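Local atomic coordinates of monalysin (Pseudomonas entomophila, PDB entry 4MKQ), a protein that forms pores in host cell membranes, lysing cells and contributing to the intestinal damage and lethality that Pseudomonas entomophila causes in Drosophila. Residues Ala15-Gly18 against Tyr19-Tyr23. Residues are numbered along the deposited sequence; the frame is centred on the assembly and turned at random.
Sequences AIDG and YLLDY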
ATOM      1  N   ALA A  15     -11.391  20.902  -2.497  1.00 22.88           N
ATOM      2  CA  ALA A  15     -11.140  21.986  -3.457  1.00 22.46           C
ATOM      3  C   ALA A  15      -9.786  21.794  -4.132  1.00 26.15           C
ATOM      4  O   ALA A  15      -9.679  21.987  -5.340  1.00 25.82           O
ATOM      5  CB  ALA A  15     -11.209  23.342  -2.774  1.00 23.10           C
ATOM      6  N   ILE A  16      -8.767  21.374  -3.352  1.00 23.40           N
ATOM      7  CA  ILE A  16      -7.408  21.085  -3.817  1.00 23.54           C
ATOM      8  C   ILE A  16      -7.450  19.887  -4.776  1.00 28.83           C
ATOM      9  O   ILE A  16      -6.946  19.993  -5.896  1.00 28.91           O
ATOM     10  CB  ILE A  16      -6.444  20.862  -2.614  1.00 26.47           C
ATOM     11  CG1 ILE A  16      -6.273  22.156  -1.776  1.00 26.61           C
ATOM     12  CG2 ILE A  16      -5.086  20.307  -3.069  1.00 26.64           C
ATOM     13  CD1 ILE A  16      -6.049  21.923  -0.313  1.00 34.80           C
ATOM     14  N   ASP A  17      -8.084  18.769  -4.351  1.00 25.91           N
ATOM     15  CA  ASP A  17      -8.241  17.551  -5.152  1.00 26.20           C
ATOM     16  C   ASP A  17      -9.087  17.817  -6.392  1.00 29.62           C
ATOM     17  O   ASP A  17      -8.699  17.408  -7.483  1.00 29.57           O
ATOM     18  CB  ASP A  17      -8.847  16.400  -4.321  1.00 28.65           C
ATOM     19  CG  ASP A  17      -8.029  15.955  -3.118  1.00 43.27           C
ATOM     20  OD1 ASP A  17      -6.807  16.245  -3.082  1.00 44.28           O
ATOM     21  OD2 ASP A  17      -8.601  15.293  -2.226  1.00 50.85           O
ATOM     22  N   GLY A  18     -10.204  18.527  -6.214  1.00 25.65           N
ATOM     23  CA  GLY A  18     -11.130  18.890  -7.285  1.00 25.33           C
ATOM     24  C   GLY A  18     -10.492  19.679  -8.410  1.00 29.28           C
ATOM     25  O   GLY A  18     -10.778  19.424  -9.584  1.00 29.36           O
ATOM     26  N   TYR A  19      -9.601  20.623  -8.059  1.00 25.28           N
ATOM     27  CA  TYR A  19      -8.890  21.453  -9.024  1.00 25.02           C
ATOM     28  C   TYR A  19      -7.797  20.669  -9.764  1.00 29.12           C
ATOM     29  O   TYR A  19      -7.719  20.751 -10.991  1.00 28.74           O
ATOM     30  CB  TYR A  19      -8.314  22.723  -8.352  1.00 26.08           C
ATOM     31  CG  TYR A  19      -7.411  23.534  -9.259  1.00 27.50           C
ATOM     32  CD1 TYR A  19      -7.936  24.306 -10.291  1.00 29.31           C
ATOM     33  CD2 TYR A  19      -6.027  23.500  -9.108  1.00 28.30           C
ATOM     34  CE1 TYR A  19      -7.107  25.022 -11.154  1.00 29.89           C
ATOM     35  CE2 TYR A  19      -5.187  24.205  -9.968  1.00 29.23           C
ATOM     36  CZ  TYR A  19      -5.733  24.962 -10.994  1.00 36.57           C
ATOM     37  OH  TYR A  19      -4.916  25.666 -11.843  1.00 38.12           O
ATOM     38  N   LEU A  20      -6.943  19.943  -9.017  1.00 25.92           N
ATOM     39  CA  LEU A  20      -5.811  19.192  -9.563  1.00 25.73           C
ATOM     40  C   LEU A  20      -6.199  17.919 -10.298  1.00 31.54           C
ATOM     41  O   LEU A  20      -5.812  17.753 -11.457  1.00 30.79           O
ATOM     42  CB  LEU A  20      -4.759  18.888  -8.475  1.00 25.47           C
ATOM     43  CG  LEU A  20      -4.071  20.083  -7.805  1.00 29.49           C
ATOM     44  CD1 LEU A  20      -3.169  19.626  -6.691  1.00 29.45           C
ATOM     45  CD2 LEU A  20      -3.279  20.907  -8.800  1.00 31.06           C
ATOM     46  N   LEU A  21      -6.933  17.011  -9.620  1.00 30.26           N
ATOM     47  CA  LEU A  21      -7.361  15.724 -10.179  1.00 31.15           C
ATOM     48  C   LEU A  21      -8.578  15.882 -11.093  1.00 38.25           C
ATOM     49  O   LEU A  21      -9.621  15.257 -10.879  1.00 38.50           O
ATOM     50  CB  LEU A  21      -7.611  14.671  -9.077  1.00 31.13           C
ATOM     51  CG  LEU A  21      -6.470  14.386  -8.098  1.00 35.34           C
ATOM     52  CD1 LEU A  21      -7.002  13.797  -6.817  1.00 35.46           C
ATOM     53  CD2 LEU A  21      -5.423  13.470  -8.699  1.00 36.79           C
ATOM     54  N   ASP A  22      -8.431  16.740 -12.107  1.00 36.95           N
ATOM     55  CA  ASP A  22      -9.440  17.017 -13.124  1.00 37.78           C
ATOM     56  C   ASP A  22      -9.075  16.140 -14.319  1.00 44.36           C
ATOM     57  O   ASP A  22      -7.995  16.306 -14.884  1.00 44.14           O
ATOM     58  CB  ASP A  22      -9.408  18.519 -13.508  1.00 39.54           C
ATOM     59  CG  ASP A  22     -10.563  19.016 -14.368  1.00 50.49           C
ATOM     60  OD1 ASP A  22     -11.090  18.222 -15.181  1.00 51.22           O
ATOM     61  OD2 ASP A  22     -10.928  20.203 -14.242  1.00 55.88           O
ATOM     62  N   TYR A  23      -9.946  15.175 -14.676  1.00 42.77           N
ATOM     63  CA  TYR A  23      -9.678  14.266 -15.796  1.00 43.50           C
ATOM     64  C   TYR A  23      -9.631  14.969 -17.160  1.00 47.77           C
ATOM     65  O   TYR A  23      -8.838  14.569 -18.014  1.00 47.73           O
ATOM     66  CB  TYR A  23     -10.663  13.078 -15.813  1.00 45.58           C
ATOM     67  CG  TYR A  23     -12.052  13.405 -16.319  1.00 48.94           C
ATOM     68  CD1 TYR A  23     -13.054  13.817 -15.445  1.00 51.35           C
ATOM     69  CD2 TYR A  23     -12.380  13.253 -17.664  1.00 50.06           C
ATOM     70  CE1 TYR A  23     -14.337  14.110 -15.906  1.00 53.17           C
ATOM     71  CE2 TYR A  23     -13.649  13.564 -18.140  1.00 51.17           C
ATOM     72  CZ  TYR A  23     -14.627  13.986 -17.256  1.00 60.51           C
ATOM     73  OH  TYR A  23     -15.884  14.265 -17.728  1.00 62.85           O
TER
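L20 comes round one helical turn after I16, and the two side chains run alongside each other in the same direction. L20 CB rests 3.6 Å from I16 O. CG stays over that same oxygen, with chi1 at -62° setting it beside its own backbone N and anti to the carbonyl carbon. From there L20 CD1 runs on to meet I16 CG2 at 4.2 Å, a methyl-to-methyl contact. L20 N also donates an almost straight bond to I16 O, the N-H...O angle being 167°. One residue on, L21 repeats the pattern against D17: L21 CB sits 3.3 Å from D17 O, and CD1 reaches D17 CB. Here L21 N gives the last of three successive i to i+4 backbone bonds, 2.8 Å to D17 O, and its N-H...O angle of 144° makes it more bent than the L20 bond. The first runs from Y19 N to A15 O. Y19 itself turns CG anti to its backbone N, which carries the ring away from A15-G18 and towards P8 and K27. The leucines and I16 settle on the main sheet: L20 touches A57 and L59 of strand 46-65, while L21 lies on V76, K119 and V121. After L20 the helix stops. L21 leaves helical angles, and D22 N bonds back to L20 O at 2.9 Å. This is the C-terminal turn of an alpha-helix ending in an inverse gamma turn centred on L21, within the beta-alpha-beta unit that joins strand 9-10 to strand 29-43 in the aerolysin-like body of the toxin, here a construct lacking the membrane-spanning segment.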